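Long-range contacts in 3' terminal uridylyl transferase (Trypanosoma brucei, PDB 5HZD), which catalyses the magnesium- or manganese-dependent addition of uridines from UTP to the 3' ends of guide RNAs and other mitochondrial RNAs in trypanosome RNA editing: residues 100-110 and 124-132; 171-179 and 280-290. One frame throughout, in Å; residues are numbered along the deposited sequence.

Contact 1: 100-110 and 124-132; sequences WHDKARVFIFG and IDFAVVDVD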
loop_
_atom_site.group_PDB
_atom_site.type_symbol
_atom_site.label_atom_id
_atom_site.label_comp_id
_atom_site.label_asym_id
_atom_site.label_seq_id
_atom_site.Cartn_x
_atom_site.Cartn_y
_atom_site.Cartn_z
ATOM N N TRP A 100 -14.996 7.705 19.458
ATOM C CA TRP A 100 -16.073 6.913 18.877
ATOM C C TRP A 100 -16.153 5.530 19.536
ATOM O O TRP A 100 -17.231 5.052 19.916
ATOM C CB TRP A 100 -15.824 6.799 17.374
ATOM C CG TRP A 100 -16.618 5.762 16.682
ATOM C CD1 TRP A 100 -17.959 5.755 16.466
ATOM C CD2 TRP A 100 -16.097 4.562 16.113
ATOM N NE1 TRP A 100 -18.315 4.606 15.778
ATOM C CE2 TRP A 100 -17.189 3.863 15.551
ATOM C CE3 TRP A 100 -14.813 4.022 16.013
ATOM C CZ2 TRP A 100 -17.038 2.619 14.915
ATOM C CZ3 TRP A 100 -14.651 2.786 15.394
ATOM C CH2 TRP A 100 -15.771 2.109 14.830
ATOM N N HIS A 101 -15.004 4.907 19.721
ATOM C CA HIS A 101 -14.970 3.573 20.302
ATOM C C HIS A 101 -13.707 3.426 21.129
ATOM O O HIS A 101 -12.616 3.311 20.587
ATOM C CB HIS A 101 -14.984 2.531 19.187
ATOM C CG HIS A 101 -15.207 1.147 19.680
ATOM N ND1 HIS A 101 -16.430 0.714 20.145
ATOM C CD2 HIS A 101 -14.359 0.101 19.803
ATOM C CE1 HIS A 101 -16.328 -0.549 20.521
ATOM N NE2 HIS A 101 -15.082 -0.942 20.327
ATOM N N ASP A 102 -13.856 3.440 22.459
ATOM C CA ASP A 102 -12.689 3.560 23.320
ATOM C C ASP A 102 -11.648 2.464 23.152
ATOM O O ASP A 102 -10.441 2.696 23.349
ATOM C CB ASP A 102 -13.096 3.647 24.799
ATOM C CG ASP A 102 -11.896 3.822 25.695
ATOM O OD1 ASP A 102 -11.239 4.894 25.581
ATOM O OD2 ASP A 102 -11.586 2.872 26.471
ATOM N N LYS A 103 -12.096 1.280 22.759
ATOM C CA LYS A 103 -11.172 0.163 22.658
ATOM C C LYS A 103 -10.564 0.006 21.260
ATOM O O LYS A 103 -9.734 -0.869 21.055
ATOM C CB LYS A 103 -11.871 -1.123 23.053
ATOM C CG LYS A 103 -12.112 -1.192 24.570
ATOM C CD LYS A 103 -12.871 -2.436 24.932
ATOM C CE LYS A 103 -11.979 -3.653 24.781
ATOM N NZ LYS A 103 -12.641 -4.881 25.314
ATOM N N ALA A 104 -10.978 0.842 20.319
ATOM C CA ALA A 104 -10.338 0.841 19.007
ATOM C C ALA A 104 -8.888 1.325 19.067
ATOM O O ALA A 104 -8.556 2.270 19.799
ATOM C CB ALA A 104 -11.112 1.699 18.053
ATOM N N ARG A 105 -8.035 0.695 18.256
ATOM C CA ARG A 105 -6.654 1.120 18.100
ATOM C C ARG A 105 -6.358 1.239 16.617
ATOM O O ARG A 105 -7.060 0.655 15.788
ATOM C CB ARG A 105 -5.685 0.145 18.785
ATOM C CG ARG A 105 -5.886 0.070 20.319
ATOM C CD ARG A 105 -5.575 1.405 20.973
ATOM N NE ARG A 105 -5.704 1.303 22.443
ATOM C CZ ARG A 105 -6.839 1.490 23.117
ATOM N NH1 ARG A 105 -7.957 1.795 22.484
ATOM N NH2 ARG A 105 -6.857 1.348 24.438
ATOM N N VAL A 106 -5.347 2.026 16.289
ATOM C CA VAL A 106 -5.043 2.339 14.892
ATOM C C VAL A 106 -3.755 1.626 14.491
ATOM O O VAL A 106 -2.744 1.724 15.179
ATOM C CB VAL A 106 -4.894 3.875 14.684
ATOM C CG1 VAL A 106 -4.524 4.200 13.204
ATOM C CG2 VAL A 106 -6.217 4.593 15.025
ATOM N N PHE A 107 -3.805 0.902 13.366
ATOM C CA PHE A 107 -2.650 0.155 12.855
ATOM C C PHE A 107 -2.295 0.733 11.499
ATOM O O PHE A 107 -3.180 0.861 10.652
ATOM C CB PHE A 107 -3.067 -1.300 12.601
ATOM C CG PHE A 107 -3.497 -2.060 13.844
ATOM C CD1 PHE A 107 -4.735 -1.787 14.443
ATOM C CD2 PHE A 107 -2.722 -3.089 14.364
ATOM C CE1 PHE A 107 -5.152 -2.473 15.562
ATOM C CE2 PHE A 107 -3.153 -3.802 15.481
ATOM C CZ PHE A 107 -4.351 -3.483 16.095
ATOM N N ILE A 108 -1.032 1.086 11.255
ATOM C CA ILE A 108 -0.629 1.454 9.883
ATOM C C ILE A 108 -0.413 0.190 9.046
ATOM O O ILE A 108 0.173 -0.785 9.530
ATOM C CB ILE A 108 0.640 2.289 9.881
ATOM C CG1 ILE A 108 0.343 3.666 10.487
ATOM C CG2 ILE A 108 1.208 2.422 8.433
ATOM C CD1 ILE A 108 1.583 4.556 10.685
ATOM N N PHE A 109 -0.868 0.207 7.797
ATOM C CA PHE A 109 -0.454 -0.866 6.869
ATOM C C PHE A 109 -0.127 -0.277 5.525
ATOM O O PHE A 109 -0.103 0.943 5.378
ATOM C CB PHE A 109 -1.462 -2.028 6.822
ATOM C CG PHE A 109 -2.808 -1.686 6.218
ATOM C CD1 PHE A 109 -3.797 -1.072 6.975
ATOM C CD2 PHE A 109 -3.083 -2.006 4.906
ATOM C CE1 PHE A 109 -5.065 -0.802 6.410
ATOM C CE2 PHE A 109 -4.311 -1.714 4.321
ATOM C CZ PHE A 109 -5.316 -1.099 5.090
ATOM N N GLY A 110 0.185 -1.143 4.557
ATOM C CA GLY A 110 0.663 -0.657 3.277
ATOM C C GLY A 110 2.166 -0.595 3.146
ATOM O O GLY A 110 2.883 -1.325 3.827
ATOM N N ILE A 124 -0.864 6.707 3.247
ATOM C CA ILE A 124 -0.747 5.843 4.420
ATOM C C ILE A 124 -2.088 5.158 4.585
ATOM O O ILE A 124 -3.114 5.812 4.456
ATOM C CB ILE A 124 -0.468 6.692 5.696
ATOM C CG1 ILE A 124 0.941 7.294 5.617
ATOM C CG2 ILE A 124 -0.663 5.863 6.984
ATOM C CD1 ILE A 124 2.103 6.279 5.735
ATOM N N ASP A 125 -2.091 3.847 4.812
ATOM C CA ASP A 125 -3.330 3.149 5.175
ATOM C C ASP A 125 -3.429 3.018 6.681
ATOM O O ASP A 125 -2.468 2.617 7.345
ATOM C CB ASP A 125 -3.365 1.739 4.574
ATOM C CG ASP A 125 -3.636 1.762 3.087
ATOM O OD1 ASP A 125 -4.810 1.975 2.721
ATOM O OD2 ASP A 125 -2.678 1.567 2.307
ATOM N N PHE A 126 -4.597 3.349 7.226
ATOM C CA PHE A 126 -4.823 3.192 8.662
ATOM C C PHE A 126 -5.974 2.222 8.822
ATOM O O PHE A 126 -7.043 2.422 8.235
ATOM C CB PHE A 126 -5.273 4.523 9.292
ATOM C CG PHE A 126 -4.220 5.577 9.374
ATOM C CD1 PHE A 126 -3.081 5.382 10.145
ATOM C CD2 PHE A 126 -4.432 6.828 8.805
ATOM C CE1 PHE A 126 -2.118 6.383 10.281
ATOM C CE2 PHE A 126 -3.491 7.839 8.932
ATOM C CZ PHE A 126 -2.334 7.638 9.677
ATOM N N ALA A 127 -5.773 1.172 9.605
ATOM C CA ALA A 127 -6.865 0.260 9.965
ATOM C C ALA A 127 -7.275 0.547 11.402
ATOM O O ALA A 127 -6.422 0.661 12.275
ATOM C CB ALA A 127 -6.377 -1.196 9.897
ATOM N N VAL A 128 -8.573 0.634 11.657
ATOM C CA VAL A 128 -9.082 0.917 13.010
ATOM C C VAL A 128 -9.770 -0.347 13.511
ATOM O O VAL A 128 -10.788 -0.754 12.961
ATOM C CB VAL A 128 -10.114 2.072 12.930
ATOM C CG1 VAL A 128 -10.774 2.327 14.310
ATOM C CG2 VAL A 128 -9.425 3.353 12.393
ATOM N N VAL A 129 -9.228 -0.973 14.558
ATOM C CA VAL A 129 -9.672 -2.288 14.993
ATOM C C VAL A 129 -9.673 -2.361 16.516
ATOM O O VAL A 129 -8.696 -1.933 17.173
ATOM C CB VAL A 129 -8.705 -3.404 14.489
ATOM C CG1 VAL A 129 -9.195 -4.795 14.949
ATOM C CG2 VAL A 129 -8.586 -3.345 12.957
ATOM N N ASP A 130 -10.760 -2.917 17.053
ATOM C CA ASP A 130 -10.875 -3.324 18.451
ATOM C C ASP A 130 -10.526 -4.802 18.459
ATOM O O ASP A 130 -11.326 -5.648 18.018
ATOM C CB ASP A 130 -12.330 -3.095 18.908
ATOM C CG ASP A 130 -12.636 -3.626 20.316
ATOM O OD1 ASP A 130 -11.885 -4.460 20.878
ATOM O OD2 ASP A 130 -13.709 -3.255 20.864
ATOM N N VAL A 131 -9.338 -5.095 18.976
ATOM C CA VAL A 131 -8.782 -6.451 18.927
ATOM C C VAL A 131 -9.607 -7.447 19.743
ATOM O O VAL A 131 -9.875 -8.552 19.251
ATOM C CB VAL A 131 -7.320 -6.442 19.338
ATOM C CG1 VAL A 131 -6.767 -7.884 19.484
ATOM C CG2 VAL A 131 -6.515 -5.672 18.296
ATOM N N ASP A 132 -10.026 -7.070 20.952
ATOM C CA ASP A 132 -10.921 -7.905 21.754
ATOM C C ASP A 132 -12.162 -8.276 20.942
ATOM O O ASP A 132 -12.564 -9.447 20.903
ATOM C CB ASP A 132 -11.382 -7.165 23.016
ATOM C CG ASP A 132 -10.323 -7.106 24.084
ATOM O OD1 ASP A 132 -9.273 -7.760 23.913
ATOM O OD2 ASP A 132 -10.554 -6.421 25.116
HETATM O O HOH W 1 -7.696 -2.989 19.951
#

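Contact 2: 171-179 and 280-290; sequences RVPIIKHHA and LYNIDFDLSFR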
loop_
_atom_site.group_PDB
_atom_site.type_symbol
_atom_site.label_atom_id
_atom_site.label_comp_id
_atom_site.label_asym_id
_atom_site.label_seq_id
_atom_site.Cartn_x
_atom_site.Cartn_y
_atom_site.Cartn_z
ATOM N N ARG A 171 -17.532 -1.225 -1.472
ATOM C CA ARG A 171 -17.589 -2.618 -1.034
ATOM C C ARG A 171 -16.919 -2.725 0.332
ATOM O O ARG A 171 -17.356 -3.476 1.210
ATOM C CB ARG A 171 -16.881 -3.521 -2.046
ATOM C CG ARG A 171 -17.508 -4.900 -2.211
ATOM C CD ARG A 171 -16.642 -5.782 -3.103
ATOM N NE ARG A 171 -15.225 -5.692 -2.741
ATOM C CZ ARG A 171 -14.642 -6.409 -1.783
ATOM N NH1 ARG A 171 -15.349 -7.281 -1.078
ATOM N NH2 ARG A 171 -13.347 -6.255 -1.531
ATOM N N VAL A 172 -15.848 -1.957 0.492
ATOM C CA VAL A 172 -15.206 -1.780 1.783
ATOM C C VAL A 172 -15.344 -0.290 2.106
ATOM O O VAL A 172 -14.636 0.529 1.521
ATOM C CB VAL A 172 -13.718 -2.168 1.733
ATOM C CG1 VAL A 172 -13.099 -2.076 3.106
ATOM C CG2 VAL A 172 -13.548 -3.586 1.186
ATOM N N PRO A 173 -16.286 0.077 2.999
ATOM C CA PRO A 173 -16.410 1.510 3.281
ATOM C C PRO A 173 -15.165 2.057 3.952
ATOM O O PRO A 173 -14.567 1.407 4.815
ATOM C CB PRO A 173 -17.576 1.570 4.271
ATOM C CG PRO A 173 -18.365 0.304 3.966
ATOM C CD PRO A 173 -17.304 -0.710 3.712
ATOM N N ILE A 174 -14.753 3.249 3.536
ATOM C CA ILE A 174 -13.532 3.861 4.052
ATOM C C ILE A 174 -13.726 5.367 4.125
ATOM O O ILE A 174 -14.723 5.906 3.634
ATOM C CB ILE A 174 -12.296 3.571 3.170
ATOM C CG1 ILE A 174 -12.534 4.071 1.739
ATOM C CG2 ILE A 174 -11.981 2.081 3.140
ATOM C CD1 ILE A 174 -11.225 4.106 0.909
ATOM N N ILE A 175 -12.783 6.034 4.792
ATOM C CA ILE A 175 -12.662 7.483 4.723
ATOM C C ILE A 175 -11.366 7.791 4.004
ATOM O O ILE A 175 -10.320 7.288 4.374
ATOM C CB ILE A 175 -12.581 8.118 6.142
ATOM C CG1 ILE A 175 -13.893 7.879 6.909
ATOM C CG2 ILE A 175 -12.330 9.642 6.003
ATOM C CD1 ILE A 175 -13.798 8.282 8.390
ATOM N N LYS A 176 -11.426 8.604 2.960
ATOM C CA LYS A 176 -10.204 9.043 2.288
ATOM C C LYS A 176 -9.932 10.467 2.682
ATOM O O LYS A 176 -10.828 11.323 2.648
ATOM C CB LYS A 176 -10.388 8.992 0.760
ATOM C CG LYS A 176 -10.294 7.551 0.189
ATOM C CD LYS A 176 -10.349 7.570 -1.344
ATOM C CE LYS A 176 -9.033 8.021 -1.922
ATOM N NZ LYS A 176 -8.055 6.874 -1.836
ATOM N N HIS A 177 -8.696 10.757 3.075
ATOM C CA HIS A 177 -8.303 12.128 3.321
ATOM C C HIS A 177 -7.326 12.595 2.258
ATOM O O HIS A 177 -6.305 11.941 1.999
ATOM C CB HIS A 177 -7.668 12.260 4.722
ATOM C CG HIS A 177 -7.121 13.628 4.979
ATOM N ND1 HIS A 177 -5.771 13.913 4.924
ATOM C CD2 HIS A 177 -7.750 14.812 5.201
ATOM C CE1 HIS A 177 -5.594 15.203 5.164
ATOM N NE2 HIS A 177 -6.779 15.771 5.313
ATOM N N HIS A 178 -7.671 13.693 1.595
ATOM C CA HIS A 178 -6.845 14.259 0.531
ATOM C C HIS A 178 -6.187 15.534 1.054
ATOM O O HIS A 178 -6.846 16.550 1.241
ATOM C CB HIS A 178 -7.724 14.638 -0.668
ATOM C CG HIS A 178 -8.593 13.537 -1.178
ATOM N ND1 HIS A 178 -8.168 12.640 -2.135
ATOM C CD2 HIS A 178 -9.878 13.208 -0.892
ATOM C CE1 HIS A 178 -9.147 11.789 -2.403
ATOM N NE2 HIS A 178 -10.199 12.120 -1.671
ATOM N N ALA A 179 -4.874 15.499 1.266
ATOM C CA ALA A 179 -4.184 16.663 1.816
ATOM C C ALA A 179 -4.023 17.767 0.812
ATOM O O ALA A 179 -3.686 17.518 -0.346
ATOM C CB ALA A 179 -2.804 16.272 2.335
ATOM N N LEU A 280 -1.319 14.638 10.961
ATOM C CA LEU A 280 -2.474 13.950 10.396
ATOM C C LEU A 280 -3.190 14.815 9.351
ATOM O O LEU A 280 -3.793 14.298 8.391
ATOM C CB LEU A 280 -3.428 13.546 11.528
ATOM C CG LEU A 280 -4.623 12.710 11.095
ATOM C CD1 LEU A 280 -4.183 11.325 10.601
ATOM C CD2 LEU A 280 -5.666 12.571 12.198
ATOM N N TYR A 281 -3.102 16.129 9.507
ATOM C CA TYR A 281 -3.781 17.043 8.576
ATOM C C TYR A 281 -3.050 17.158 7.252
ATOM O O TYR A 281 -3.599 17.652 6.266
ATOM C CB TYR A 281 -3.883 18.456 9.178
ATOM C CG TYR A 281 -4.779 18.574 10.367
ATOM C CD1 TYR A 281 -6.116 18.957 10.224
ATOM C CD2 TYR A 281 -4.310 18.306 11.646
ATOM C CE1 TYR A 281 -6.939 19.079 11.333
ATOM C CE2 TYR A 281 -5.146 18.411 12.762
ATOM C CZ TYR A 281 -6.448 18.792 12.601
ATOM O OH TYR A 281 -7.222 18.900 13.743
ATOM N N ASN A 282 -1.805 16.712 7.211
ATOM C CA ASN A 282 -0.916 17.021 6.112
ATOM C C ASN A 282 -0.621 15.832 5.209
ATOM O O ASN A 282 0.122 15.960 4.234
ATOM C CB ASN A 282 0.409 17.532 6.676
ATOM C CG ASN A 282 0.235 18.765 7.530
ATOM O OD1 ASN A 282 -0.676 19.563 7.309
ATOM N ND2 ASN A 282 1.120 18.943 8.511
ATOM N N ILE A 283 -1.175 14.672 5.534
ATOM C CA ILE A 283 -0.878 13.470 4.798
ATOM C C ILE A 283 -2.116 12.868 4.135
ATOM O O ILE A 283 -3.212 12.898 4.694
ATOM C CB ILE A 283 -0.202 12.423 5.709
ATOM C CG1 ILE A 283 -1.117 11.990 6.831
ATOM C CG2 ILE A 283 1.133 12.945 6.255
ATOM C CD1 ILE A 283 -0.557 10.782 7.561
ATOM N N ASP A 284 -1.938 12.306 2.947
ATOM C CA ASP A 284 -2.999 11.545 2.306
ATOM C C ASP A 284 -3.132 10.221 3.017
ATOM O O ASP A 284 -2.120 9.543 3.261
ATOM C CB ASP A 284 -2.648 11.234 0.837
ATOM C CG ASP A 284 -2.647 12.453 -0.069
ATOM O OD1 ASP A 284 -3.437 13.389 0.115
ATOM O OD2 ASP A 284 -1.846 12.452 -1.030
ATOM N N PHE A 285 -4.355 9.834 3.353
ATOM C CA PHE A 285 -4.593 8.526 3.985
ATOM C C PHE A 285 -5.937 7.939 3.666
ATOM O O PHE A 285 -6.877 8.665 3.303
ATOM C CB PHE A 285 -4.347 8.575 5.527
ATOM C CG PHE A 285 -5.329 9.429 6.321
ATOM C CD1 PHE A 285 -6.600 8.937 6.663
ATOM C CD2 PHE A 285 -4.960 10.693 6.772
ATOM C CE1 PHE A 285 -7.498 9.699 7.416
ATOM C CE2 PHE A 285 -5.842 11.443 7.554
ATOM C CZ PHE A 285 -7.115 10.956 7.849
ATOM N N ASP A 286 -6.004 6.604 3.730
ATOM C CA ASP A 286 -7.271 5.886 3.652
ATOM C C ASP A 286 -7.468 5.229 5.011
ATOM O O ASP A 286 -6.574 4.524 5.501
ATOM C CB ASP A 286 -7.253 4.764 2.614
ATOM C CG ASP A 286 -7.207 5.275 1.182
ATOM O OD1 ASP A 286 -7.347 6.502 0.940
ATOM O OD2 ASP A 286 -7.027 4.416 0.289
ATOM N N LEU A 287 -8.638 5.447 5.603
ATOM C CA LEU A 287 -8.997 4.873 6.903
ATOM C C LEU A 287 -10.057 3.783 6.710
ATOM O O LEU A 287 -11.112 4.017 6.144
ATOM C CB LEU A 287 -9.487 6.016 7.812
ATOM C CG LEU A 287 -9.818 5.721 9.272
ATOM C CD1 LEU A 287 -9.962 7.017 10.020
ATOM C CD2 LEU A 287 -11.102 4.900 9.409
ATOM N N SER A 288 -9.751 2.573 7.164
ATOM C CA SER A 288 -10.642 1.433 7.051
ATOM C C SER A 288 -10.748 0.729 8.382
ATOM O O SER A 288 -10.060 1.104 9.348
ATOM C CB SER A 288 -10.107 0.460 5.994
ATOM O OG SER A 288 -8.767 0.067 6.313
ATOM N N PHE A 289 -11.610 -0.291 8.434
ATOM C CA PHE A 289 -11.976 -0.898 9.710
ATOM C C PHE A 289 -11.695 -2.388 9.774
ATOM O O PHE A 289 -12.119 -3.076 10.714
ATOM C CB PHE A 289 -13.456 -0.621 10.004
ATOM C CG PHE A 289 -13.772 0.836 10.109
ATOM C CD1 PHE A 289 -13.577 1.511 11.308
ATOM C CD2 PHE A 289 -14.209 1.553 8.992
ATOM C CE1 PHE A 289 -13.845 2.861 11.433
ATOM C CE2 PHE A 289 -14.466 2.905 9.102
ATOM C CZ PHE A 289 -14.283 3.564 10.311
ATOM N N ARG A 290 -10.992 -2.888 8.763
ATOM C CA ARG A 290 -10.698 -4.315 8.692
ATOM C C ARG A 290 -9.230 -4.628 8.896
ATOM O O ARG A 290 -8.364 -3.781 8.700
ATOM C CB ARG A 290 -11.140 -4.852 7.325
ATOM C CG ARG A 290 -12.617 -4.559 7.054
ATOM C CD ARG A 290 -13.109 -5.200 5.769
ATOM N NE ARG A 290 -14.473 -4.760 5.482
ATOM C CZ ARG A 290 -15.183 -5.197 4.446
ATOM N NH1 ARG A 290 -14.646 -6.073 3.606
ATOM N NH2 ARG A 290 -16.418 -4.758 4.250
HETATM O O HOH W 2 -13.471 -0.702 6.298
HETATM O O HOH W 3 -8.561 4.374 -2.390
HETATM O O HOH W 4 -6.723 18.334 6.003
HETATM O O HOH W 5 -3.018 15.245 -1.806
#

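Contact 1: 100-110 and 124-132
F109 lays the face of its ring against D125, whose CB stands 3.4 Å from the ring centroid and 8° off the normal, a CH-pi contact that backs the aspartate with an aromatic face. The F109 torsion explains it: with CG between the backbone N and the carbonyl carbon (chi1 67°), the ring folds back over its partner strand, and CE1 also reaches A127 CB. D125 is probably a ligand of the catalytic magnesium, as in related nucleotidyltransferases. The frame is an antiparallel pair of the nucleotidyltransferase palm, 105-109 against 124-129, in which R105, F107 and F109 take hydrogen-bonded places opposite V129, A127 and D125.

F107 can be followed outward. Its CB lies near A127 CB; CD1 passes 3.7 Å from A127 O, which meets the ring at its edge; CE1 comes to 3.8 Å from V129 CB; and CZ ends 3.8 Å from V131 CG2 in the next helix.

Beyond the R105-V129 pair, polar side chains join the segments. H101 NE2 donates to D130 OD2 at 2.7 Å, in the imidazole plane and on the anti side of the carboxylate, while D130 OD1 caps A133 N. K103, bent at chi3, brings NZ 2.6 Å from D132 OD2 in a salt bridge on the anti lone pair.

The face carrying V106, I108 and F126 packs on helix 80-100; on the other, F107, F109 and A127 meet helix 292-304, and strand 285-288 continues the sheet beyond 124-129.

Contact 2: 171-179 and 280-290
H177 sets its CB over the centre of the F285 ring, 3.5 Å from the centroid, while its imidazole runs on past the rim, so the two rings, with planes 24° apart, barely overlap. The pair belongs to the central sheet of the nucleotidyltransferase palm, where strands 174-177 and 285-288 run antiparallel and I175 faces L287 as H177 faces F285, both in hydrogen-bonded positions. F285 offers that face because its CG sits between the backbone N and the carbonyl carbon (chi1 67°). H177 turns its CG anti to the backbone N (chi1 174°), which carries ND1 to I283 O; this bond is 2.8 Å long, lies in the ring plane and fixes the imidazole's rotation. F159 meets the H177 ring edge-to-face.

The opposite face of the sheet bears the polar pair. K176 and D286 lie side by side and point the same way; the lysine bends at chi3 and chi4, and NZ bonds to OD1 from the syn side at 2.9 Å, a salt bridge. A water accepts a hydrogen bond from K176 NZ at 2.6 Å and donates to D286 OD2, so both carboxylate oxygens are engaged. D286, probably important for catalysis, stands next to D125; the lysine and the water together hold its carboxylate in place.

At one end, V172 packs its methyls on the R290 guanidinium, CG2 being 3.6 Å from NH1, and E143 takes R290 NE in a salt bridge. R171 alongside probably binds RNA. At the other end, beside D123, D284 OD1 accepts a hydrogen bond from A179 N at 2.8 Å, nearly along its own C-O axis, and another from a water at 2.7 Å.

Overall arrangement
Following the chain from the zinc finger that opens this piece of the protein through helix 80-100, contact 1 closes first, over a short loop that holds helix 111-114 and leads into D123. The chain then passes through helix 143-156 and strand 164-167 to strand 174-177, and makes a long excursion that includes the four-stranded antiparallel sheet of residues 198-271 before contact 2 closes it. The two loops are in series, neither nested nor crossed. They join because strand 285-288 lies parallel to 124-129. The four strands, with 164-167 on the far side of 174-177, form the palm sheet, bringing D125 beside D286 and D123 beside D284, with UTP-binding residues 293-297 following directly.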